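Local coordinates for protein beta-ketoacyl synthase (Pseudomonas aeruginosa, PDB 4CW4) that catalyses the condensation of acetyl-CoA with malonyl-ACP to form acetoacetyl-ACP, the primer that starts fatty acid synthesis, at residues 165-170 with 329-334; 313-318 with 363-368; 352-357 with 471-476; 359-364 with 477-482. All coordinates share one frame; numbering follows the deposited sequence. Where two conformers were deposited one is given.

Contact 1: 165-170 with 329-334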
# COMPACT_ATOMS: atom_id res chain seq x y z
N LEU A 165 -27.83 -7.55 4.97
CA LEU A 165 -27.10 -6.81 3.95
C LEU A 165 -27.93 -6.82 2.67
O LEU A 165 -28.65 -7.78 2.39
CB LEU A 165 -25.75 -7.47 3.68
CG LEU A 165 -24.76 -7.61 4.84
CD1 LEU A 165 -23.56 -8.43 4.42
CD2 LEU A 165 -24.30 -6.24 5.30
N THR A 166 -27.83 -5.77 1.87
CA THR A 166 -28.52 -5.76 0.58
C THR A 166 -27.85 -6.70 -0.44
O THR A 166 -28.46 -7.06 -1.43
CB THR A 166 -28.57 -4.36 -0.02
OG1 THR A 166 -27.24 -3.92 -0.25
CG2 THR A 166 -29.31 -3.40 0.93
N VAL A 167 -26.60 -7.06 -0.19
CA VAL A 167 -25.79 -7.92 -1.05
C VAL A 167 -25.73 -9.31 -0.42
O VAL A 167 -25.48 -9.42 0.79
CB VAL A 167 -24.37 -7.33 -1.18
CG1 VAL A 167 -23.39 -8.30 -1.82
CG2 VAL A 167 -24.44 -6.02 -1.96
N LYS A 168 -25.95 -10.35 -1.21
CA LYS A 168 -26.01 -11.71 -0.67
C LYS A 168 -24.97 -12.65 -1.28
O LYS A 168 -24.96 -13.82 -0.93
CB LYS A 168 -27.39 -12.36 -0.91
CG LYS A 168 -28.62 -11.50 -0.58
CD LYS A 168 -28.79 -11.24 0.89
CE LYS A 168 -30.05 -10.40 1.16
NZ LYS A 168 -30.14 -10.07 2.59
N SER A 169 -24.13 -12.15 -2.19
CA SER A 169 -23.26 -13.00 -3.00
C SER A 169 -21.80 -12.57 -2.98
O SER A 169 -21.50 -11.42 -2.73
CB SER A 169 -23.78 -13.05 -4.44
OG SER A 169 -24.14 -11.75 -4.88
N ALA A 170 -20.91 -13.52 -3.24
CA ALA A 170 -19.47 -13.28 -3.26
C ALA A 170 -18.74 -14.40 -3.96
O ALA A 170 -19.26 -15.52 -4.05
CB ALA A 170 -18.93 -13.14 -1.86
N GLY A 329 -22.90 2.27 -4.02
CA GLY A 329 -23.68 1.73 -5.12
C GLY A 329 -22.86 0.86 -6.06
O GLY A 329 -23.26 0.67 -7.20
N ALA A 330 -21.74 0.33 -5.59
CA ALA A 330 -20.79 -0.39 -6.45
C ALA A 330 -21.10 -1.86 -6.66
O ALA A 330 -20.62 -2.45 -7.64
CB ALA A 330 -19.39 -0.26 -5.90
N LEU A 331 -21.85 -2.48 -5.74
CA LEU A 331 -22.05 -3.93 -5.76
C LEU A 331 -23.40 -4.33 -6.30
O LEU A 331 -24.36 -3.58 -6.19
CB LEU A 331 -21.93 -4.52 -4.36
CG LEU A 331 -20.62 -4.24 -3.61
CD1 LEU A 331 -20.65 -4.93 -2.26
CD2 LEU A 331 -19.39 -4.66 -4.42
N ALA A 332 -23.46 -5.53 -6.88
CA ALA A 332 -24.73 -6.12 -7.29
C ALA A 332 -25.52 -6.53 -6.05
O ALA A 332 -25.08 -7.38 -5.28
CB ALA A 332 -24.48 -7.34 -8.14
N THR A 333 -26.69 -5.94 -5.87
CA THR A 333 -27.56 -6.29 -4.74
C THR A 333 -28.61 -7.31 -5.16
O THR A 333 -28.86 -7.52 -6.35
CB THR A 333 -28.31 -5.06 -4.24
OG1 THR A 333 -29.24 -4.64 -5.25
CG2 THR A 333 -27.35 -3.92 -3.91
N GLU A 334 -29.23 -7.97 -4.19
CA GLU A 334 -30.35 -8.84 -4.50
C GLU A 334 -31.44 -8.09 -5.27
O GLU A 334 -31.96 -8.58 -6.27
CB GLU A 334 -30.91 -9.47 -3.23
CG GLU A 334 -32.13 -10.35 -3.45
CD GLU A 334 -32.50 -11.10 -2.19
OE1 GLU A 334 -32.79 -10.44 -1.17
OE2 GLU A 334 -32.51 -12.35 -2.23
O HOH W 1 -26.10 -9.87 -4.15
O HOH W 2 -22.68 -8.92 -5.34

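Contact 2: 313-318 with 363-368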
# COMPACT_ATOMS: atom_id res chain seq x y z
N SER A 313 -2.90 -10.82 -2.16
CA SER A 313 -3.82 -11.59 -1.36
C SER A 313 -4.86 -10.66 -0.78
O SER A 313 -4.52 -9.69 -0.11
CB SER A 313 -3.10 -12.28 -0.22
OG SER A 313 -4.04 -13.11 0.45
N GLU A 314 -6.12 -10.95 -1.06
CA GLU A 314 -7.23 -10.16 -0.56
C GLU A 314 -8.33 -11.09 -0.07
O GLU A 314 -8.76 -11.99 -0.78
CB GLU A 314 -7.77 -9.21 -1.63
CG GLU A 314 -8.59 -8.06 -1.07
CD GLU A 314 -7.80 -6.79 -0.89
OE1 GLU A 314 -7.14 -6.34 -1.85
OE2 GLU A 314 -7.88 -6.19 0.19
N ALA A 315 -8.79 -10.84 1.16
CA ALA A 315 -9.87 -11.59 1.77
C ALA A 315 -10.86 -10.58 2.36
O ALA A 315 -10.87 -10.30 3.55
CB ALA A 315 -9.32 -12.52 2.87
N PRO A 316 -11.69 -9.99 1.49
CA PRO A 316 -12.55 -8.87 1.87
C PRO A 316 -14.00 -9.25 2.13
O PRO A 316 -14.82 -8.35 2.22
CB PRO A 316 -12.48 -8.00 0.64
CG PRO A 316 -12.51 -9.03 -0.48
CD PRO A 316 -11.74 -10.23 0.04
N ILE A 317 -14.31 -10.54 2.27
CA ILE A 317 -15.69 -10.95 2.47
C ILE A 317 -16.03 -10.79 3.96
O ILE A 317 -15.99 -11.74 4.74
CB ILE A 317 -15.98 -12.37 1.96
CG1 ILE A 317 -15.50 -12.53 0.50
CG2 ILE A 317 -17.46 -12.64 2.07
CD1 ILE A 317 -15.56 -13.96 -0.01
N LEU A 318 -16.36 -9.54 4.31
CA LEU A 318 -16.58 -9.10 5.69
C LEU A 318 -17.73 -8.11 5.61
O LEU A 318 -17.85 -7.39 4.62
CB LEU A 318 -15.34 -8.39 6.24
CG LEU A 318 -14.06 -9.22 6.33
CD1 LEU A 318 -12.83 -8.35 6.59
CD2 LEU A 318 -14.21 -10.27 7.41
N LEU A 363 -17.95 -8.89 -4.84
CA LEU A 363 -16.74 -8.97 -4.04
C LEU A 363 -16.26 -10.41 -3.94
O LEU A 363 -17.06 -11.33 -3.81
CB LEU A 363 -17.07 -8.42 -2.66
CG LEU A 363 -15.93 -8.16 -1.70
CD1 LEU A 363 -15.02 -7.09 -2.24
CD2 LEU A 363 -16.50 -7.76 -0.37
N ALA A 364 -14.95 -10.62 -3.99
CA ALA A 364 -14.36 -11.94 -3.96
C ALA A 364 -13.04 -11.95 -3.19
O ALA A 364 -12.39 -10.92 -3.03
CB ALA A 364 -14.13 -12.45 -5.36
N GLU A 365 -12.65 -13.15 -2.77
CA GLU A 365 -11.34 -13.37 -2.17
C GLU A 365 -10.45 -14.19 -3.10
O GLU A 365 -10.90 -15.13 -3.75
CB GLU A 365 -11.49 -14.11 -0.83
CG GLU A 365 -12.13 -15.48 -0.93
CD GLU A 365 -12.39 -16.15 0.42
OE1 GLU A 365 -12.16 -15.53 1.49
OE2 GLU A 365 -12.86 -17.30 0.40
N SER A 366 -9.17 -13.85 -3.13
CA SER A 366 -8.20 -14.56 -3.96
C SER A 366 -6.81 -14.24 -3.50
O SER A 366 -6.52 -13.11 -3.11
CB SER A 366 -8.32 -14.12 -5.41
OG SER A 366 -7.44 -14.88 -6.24
N SER A 367 -5.94 -15.24 -3.57
CA SER A 367 -4.50 -14.99 -3.46
C SER A 367 -3.84 -15.74 -4.59
O SER A 367 -4.08 -16.93 -4.78
CB SER A 367 -3.91 -15.42 -2.12
OG SER A 367 -2.53 -15.08 -2.08
N GLN A 368 -2.98 -15.04 -5.32
CA GLN A 368 -2.35 -15.55 -6.54
C GLN A 368 -0.93 -15.05 -6.60
O GLN A 368 -0.68 -13.90 -6.27
CB GLN A 368 -3.09 -15.02 -7.77
CG GLN A 368 -4.56 -15.36 -7.88
CD GLN A 368 -4.80 -16.74 -8.42
OE1 GLN A 368 -4.06 -17.68 -8.12
NE2 GLN A 368 -5.84 -16.88 -9.23
O HOH W 3 -12.69 -12.97 2.48

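Contact 3: 352-357 with 471-476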
# COMPACT_ATOMS: atom_id res chain seq x y z
N SER A 352 -22.49 -11.89 -11.34
CA SER A 352 -21.46 -11.19 -12.10
C SER A 352 -21.62 -11.46 -13.60
O SER A 352 -21.39 -12.57 -14.08
CB SER A 352 -20.08 -11.61 -11.61
OG SER A 352 -19.09 -10.78 -12.18
N ARG A 353 -22.03 -10.40 -14.30
CA ARG A 353 -22.47 -10.45 -15.70
C ARG A 353 -21.72 -9.41 -16.55
O ARG A 353 -22.33 -8.45 -17.03
CB ARG A 353 -23.98 -10.15 -15.75
CG ARG A 353 -24.84 -11.28 -15.19
CD ARG A 353 -26.21 -10.75 -14.74
NE ARG A 353 -27.16 -11.76 -14.29
CZ ARG A 353 -28.13 -12.30 -15.03
NH1 ARG A 353 -28.27 -11.96 -16.31
NH2 ARG A 353 -28.96 -13.19 -14.48
N PRO A 354 -20.39 -9.53 -16.65
CA PRO A 354 -19.62 -8.57 -17.46
C PRO A 354 -20.21 -8.41 -18.87
O PRO A 354 -20.49 -9.40 -19.51
CB PRO A 354 -18.23 -9.20 -17.52
CG PRO A 354 -18.16 -10.13 -16.35
CD PRO A 354 -19.57 -10.65 -16.19
N PHE A 355 -20.38 -7.17 -19.30
CA PHE A 355 -20.86 -6.82 -20.64
C PHE A 355 -22.30 -7.20 -20.94
O PHE A 355 -22.77 -6.94 -22.04
CB PHE A 355 -19.89 -7.32 -21.71
CG PHE A 355 -18.52 -6.73 -21.56
CD1 PHE A 355 -18.29 -5.39 -21.83
CD2 PHE A 355 -17.48 -7.50 -21.08
CE1 PHE A 355 -17.04 -4.84 -21.62
CE2 PHE A 355 -16.23 -6.96 -20.88
CZ PHE A 355 -16.00 -5.62 -21.17
N GLY A 356 -23.02 -7.75 -19.95
CA GLY A 356 -24.43 -8.01 -20.09
C GLY A 356 -25.26 -6.99 -19.35
O GLY A 356 -24.71 -6.05 -18.79
N GLU A 357 -26.58 -7.15 -19.37
CA GLU A 357 -27.41 -6.46 -18.39
C GLU A 357 -26.81 -6.77 -17.01
O GLU A 357 -26.56 -7.93 -16.68
CB GLU A 357 -28.87 -6.91 -18.47
CG GLU A 357 -29.52 -6.64 -19.82
CD GLU A 357 -29.61 -5.16 -20.15
OE1 GLU A 357 -29.84 -4.36 -19.22
OE2 GLU A 357 -29.42 -4.81 -21.34
N VAL A 471 -12.86 -12.71 -16.59
CA VAL A 471 -12.71 -13.71 -15.55
C VAL A 471 -13.64 -13.44 -14.36
O VAL A 471 -14.01 -14.37 -13.65
CB VAL A 471 -11.24 -13.80 -15.07
CG1 VAL A 471 -10.90 -12.61 -14.16
CG2 VAL A 471 -10.96 -15.13 -14.39
N LYS A 472 -14.04 -12.18 -14.15
CA LYS A 472 -14.88 -11.84 -13.00
C LYS A 472 -16.27 -12.46 -13.10
O LYS A 472 -16.99 -12.57 -12.10
CB LYS A 472 -14.99 -10.33 -12.81
CG LYS A 472 -13.67 -9.65 -12.42
CD LYS A 472 -13.81 -8.14 -12.31
CE LYS A 472 -12.49 -7.44 -11.99
NZ LYS A 472 -11.45 -7.69 -13.03
N ALA A 473 -16.67 -12.89 -14.29
CA ALA A 473 -17.93 -13.62 -14.43
C ALA A 473 -17.91 -14.89 -13.58
O ALA A 473 -18.95 -15.31 -13.02
CB ALA A 473 -18.17 -13.98 -15.88
N TYR A 474 -16.74 -15.52 -13.53
CA TYR A 474 -16.55 -16.77 -12.79
C TYR A 474 -16.22 -16.57 -11.31
O TYR A 474 -16.78 -17.27 -10.46
CB TYR A 474 -15.43 -17.59 -13.42
CG TYR A 474 -15.70 -18.03 -14.84
CD1 TYR A 474 -16.51 -19.13 -15.09
CD2 TYR A 474 -15.17 -17.35 -15.93
CE1 TYR A 474 -16.77 -19.57 -16.37
CE2 TYR A 474 -15.44 -17.77 -17.23
CZ TYR A 474 -16.24 -18.89 -17.44
OH TYR A 474 -16.51 -19.33 -18.71
N VAL A 475 -15.26 -15.69 -11.02
CA VAL A 475 -14.70 -15.62 -9.67
C VAL A 475 -14.91 -14.29 -8.97
O VAL A 475 -14.39 -14.08 -7.89
CB VAL A 475 -13.18 -15.95 -9.69
CG1 VAL A 475 -12.96 -17.35 -10.25
CG2 VAL A 475 -12.38 -14.90 -10.49
N GLY A 476 -15.70 -13.41 -9.57
CA GLY A 476 -15.93 -12.11 -8.98
C GLY A 476 -14.67 -11.27 -8.99
O GLY A 476 -13.71 -11.57 -9.70
O HOH W 4 -21.42 -14.66 -11.44

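Contact 4: 359-364 with 477-482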
# COMPACT_ATOMS: atom_id res chain seq x y z
N CYS A 359 -25.54 -4.90 -12.80
CA CYS A 359 -25.92 -3.96 -11.74
C CYS A 359 -24.91 -3.86 -10.60
O CYS A 359 -25.28 -3.57 -9.46
CB CYS A 359 -27.29 -4.34 -11.20
SG CYS A 359 -27.41 -6.02 -10.51
N GLY A 360 -23.63 -4.03 -10.91
CA GLY A 360 -22.57 -3.83 -9.93
C GLY A 360 -21.69 -5.05 -9.80
O GLY A 360 -22.07 -6.17 -10.20
N PHE A 361 -20.51 -4.85 -9.22
CA PHE A 361 -19.56 -5.94 -9.11
C PHE A 361 -19.86 -6.84 -7.92
O PHE A 361 -20.68 -6.51 -7.05
CB PHE A 361 -18.09 -5.44 -9.19
CG PHE A 361 -17.51 -4.82 -7.94
CD1 PHE A 361 -16.91 -5.60 -6.96
CD2 PHE A 361 -17.41 -3.45 -7.82
CE1 PHE A 361 -16.30 -5.05 -5.87
CE2 PHE A 361 -16.80 -2.88 -6.70
CZ PHE A 361 -16.25 -3.70 -5.73
N THR A 362 -19.22 -8.00 -7.91
CA THR A 362 -19.30 -8.96 -6.83
C THR A 362 -17.95 -9.08 -6.15
O THR A 362 -16.94 -9.35 -6.80
CB THR A 362 -19.71 -10.33 -7.40
OG1 THR A 362 -21.06 -10.25 -7.87
CG2 THR A 362 -19.59 -11.44 -6.35
N LEU A 363 -17.95 -8.89 -4.84
CA LEU A 363 -16.74 -8.97 -4.04
C LEU A 363 -16.26 -10.41 -3.94
O LEU A 363 -17.06 -11.33 -3.81
CB LEU A 363 -17.07 -8.42 -2.66
CG LEU A 363 -15.93 -8.16 -1.70
CD1 LEU A 363 -15.02 -7.09 -2.24
CD2 LEU A 363 -16.50 -7.76 -0.37
N ALA A 364 -14.95 -10.62 -3.99
CA ALA A 364 -14.36 -11.94 -3.96
C ALA A 364 -13.04 -11.95 -3.19
O ALA A 364 -12.39 -10.92 -3.03
CB ALA A 364 -14.13 -12.45 -5.36
N HIS A 477 -14.72 -10.19 -8.21
CA HIS A 477 -13.71 -9.15 -8.19
C HIS A 477 -12.93 -9.22 -6.89
O HIS A 477 -13.42 -8.82 -5.84
CB HIS A 477 -14.43 -7.81 -8.31
CG HIS A 477 -13.53 -6.67 -8.59
ND1 HIS A 477 -12.18 -6.72 -8.35
CD2 HIS A 477 -13.78 -5.44 -9.11
CE1 HIS A 477 -11.62 -5.58 -8.72
NE2 HIS A 477 -12.57 -4.78 -9.18
N SER A 478 -11.70 -9.73 -6.96
CA SER A 478 -10.87 -9.92 -5.77
C SER A 478 -9.97 -8.73 -5.45
O SER A 478 -9.00 -8.84 -4.70
CB SER A 478 -10.02 -11.19 -5.91
OG SER A 478 -9.19 -11.06 -7.05
N LEU A 479 -10.33 -7.57 -5.98
CA LEU A 479 -9.75 -6.30 -5.53
C LEU A 479 -8.26 -6.27 -5.91
O LEU A 479 -7.96 -6.28 -7.10
CB LEU A 479 -10.02 -6.05 -4.04
CG LEU A 479 -11.49 -6.06 -3.60
CD1 LEU A 479 -11.61 -5.61 -2.16
CD2 LEU A 479 -12.39 -5.22 -4.51
N ALA A 480 -7.34 -6.24 -4.94
CA ALA A 480 -5.92 -6.23 -5.31
C ALA A 480 -5.56 -7.36 -6.27
O ALA A 480 -4.77 -7.18 -7.19
CB ALA A 480 -4.99 -6.32 -4.09
N THR A 481 -6.16 -8.52 -6.05
CA THR A 481 -5.74 -9.72 -6.76
C THR A 481 -6.44 -9.86 -8.11
O THR A 481 -6.17 -10.80 -8.85
CB THR A 481 -6.03 -10.94 -5.87
OG1 THR A 481 -5.57 -10.65 -4.55
CG2 THR A 481 -5.36 -12.21 -6.37
N ALA A 482 -7.32 -8.92 -8.44
CA ALA A 482 -8.16 -9.08 -9.62
C ALA A 482 -7.37 -9.35 -10.90
O ALA A 482 -7.68 -10.25 -11.66
CB ALA A 482 -9.04 -7.88 -9.81

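Contact 1: 165-170 with 329-334
Segment 165-170, which leads into strand 169-171, runs nearly at right angles to segment 329-334, where a loop enters helix 334-341. One direct hydrogen bond ties them: E334 N donates to T166 O at 3.0 Å, almost along the C=O axis. E334 opens the helix, and T333, just before it, is the N-cap, its OG1 bonded to G336 N. Its methyl CG2 lies alongside T166, 3.7 Å from OG1 of that residue.

K168 can be followed outward from its backbone. CB is directed at the facing segment, and CG, anti to the carbonyl carbon, lies over the E334 side chain 4.0 Å from E334 CB. The chain then bends (chi2 -69°) and runs straight through CD to CE, which passes 3.6 Å from E334 OE1. NZ stands 4.6 Å from E334 OE1, too far for contact, and turns back to its own segment, bonding L165 O at 2.7 Å and forming a salt bridge with D102.

V167 supplies the apolar part. Its CG2 reaches across to L331 CB at 3.8 Å and also touches A332 O, while V167 and L331 both pack on helix 319-327. Beside them S169 OG is hydrogen-bonded to two ordered waters, both of which donate to A332 O; one also accepts from K168 N, 3.0 Å away.

The chemistry is therefore mainly backbone and water, with one carbonyl satisfied by a helix-start N-H and another by two waters. The charges of K168 and E334 probably attract one another without pairing, since the lysine is held by D102 and L165 O.

Contact 2: 313-318 with 363-368
Strands 307-314 and 366-374 pair antiparallel in this contact. E314 and S366 form the hydrogen-bonded pair, with E314 N to S366 O and S366 N to E314 O both 3.0 Å. The next pair, S313 with S367, is non-hydrogen-bonded, and its hydroxymethyl groups lie against each other on one face, S313 CB 3.4 Å from S367 OG. Each hydroxyl is bonded elsewhere, to G191 O and N312 O respectively.

The tight part lies past the strands, at P316, L363 and A364. The ring of P316 wedges in with CG only 3.2 Å from A364 O, a buried carbonyl that has no hydrogen-bond partner in the model. P316 and L363 run antiparallel alongside one another; L363 CD1 meets P316 CG at 3.6 Å, and L363 CD2 presses on P316 O at 3.1 Å.

The I317/E365 side, next to the partly exposed A315, is looser and includes one bridging water. The I317 side chain lies across that of E365, with I317 CD1 3.9 Å from E365 CG. The water accepts from I317 N, at the centre of an inverse gamma turn, and donates to E365 OE1 at 2.8 Å. That carboxylate is further gripped by R190, Y98 and L173 N.

Helix 190-204 packs on the face bearing S313 and S367. On the other face E314 turns off to the N-H groups of I229 and M230, and S366 bonds D485 of helix 482-496. Strand 10-19 pairs antiparallel with strand 366-374.

Contact 3: 352-357 with 471-476
S352 makes the polar link between the loop 352-357 and the short helix 472-475. With OG anti to the backbone N (chi1 -170°), the hydroxyl extends toward the helix and donates to K472 O at 2.8 Å. It approaches from above the carbonyl plane; K472 O also accepts the N-H of G476, so it serves two donors. A water adds a second tie: it bridges S352 N, from which it accepts, and A473 O, to which it probably donates, each 3.0 Å away. S352 O passes near A473 CA and is itself bonded by T504 OG1.

R353 follows, its side chain directed away from the helix and its N held by S442 OG. P354 returns to the contact: its CD lies 3.6 Å from A473 CB, and CG leans over A473 N. From R353 to G356 the chain makes a type II beta turn, with F355 at positive phi and G356 N bonded to R353 O at 3.1 Å, so the loop then leaves the helix.

Around the contact, F355 packs on helix 444-461, while V471 and K472 on the helical side touch helix 482-496. K472 NZ bonds H439 O, so the short helix also borders the predicted active-site histidines H439 and H477.

Contact 4: 359-364 with 477-482
Backbone hydrogen bonds hold the predicted catalytic H477 against the chain 359-364. H477 N donates to T362 O at 2.8 Å, nearly along the C=O axis, and A364 N donates to H477 O at 3.0 Å from well above that carbonyl's plane. Together they make a single bridge between L363 and H477. One step on, S478 CA sends a C-H toward A364 O at 3.3 Å.

The aromatic contact is a tilted edge-to-face pair. The imidazole of H477, carried outward with CG anti to the backbone N, turns its CD2 edge onto a face of F361. The ring centroids are 4.8 Å apart and the planes meet at 55°; H477 CB also touches F361 CD1 at 3.6 Å. F361 is itself packed edge-to-face with Y325.

Apolar contacts complete the seat. L479 CD1 meets L363 CD1 at 3.7 Å, while L479 CD2 lies over the imidazole toward its rim and approaches F361 CE1.

A bond within 477-482 helps to fix the imidazole's rotation: L479 N donates to H477 ND1 at 3.1 Å, somewhat out of the ring plane. With ND1 accepting, a neutral ring would probably carry its proton on NE2.

H477 comes within about 3 Å of C286, the inferred nucleophile, and about 4 Å of H439, side chain to side chain. This is consistent with the Cys-His-His active site of the KAS I/II class of ketosynthases, in which two histidines bind the thioester carbonyl of malonyl-ACP and promote its decarboxylation.

In the fold
All four contacts lie within the ketosynthase domain, with contact 4 in the middle: its centre is about 8 Å from that of contact 2, 10 Å from contact 3 and 11 Å from contact 1. The chain 352-368, leading into strand 366-374, supplies one side of contacts 2, 3 and 4, and contacts 2 and 4 share L363 and A364. Contact 1 joins it through A330 and A332, whose backbones bond F361. Along the sequence contact 1 closes before contacts 3 and 4 open, whereas the segments of contacts 1 and 2, of 2 and 3, and of 3 and 4 alternate. The chain 352-368 thus runs past the predicted catalytic H477 into the strand pairing.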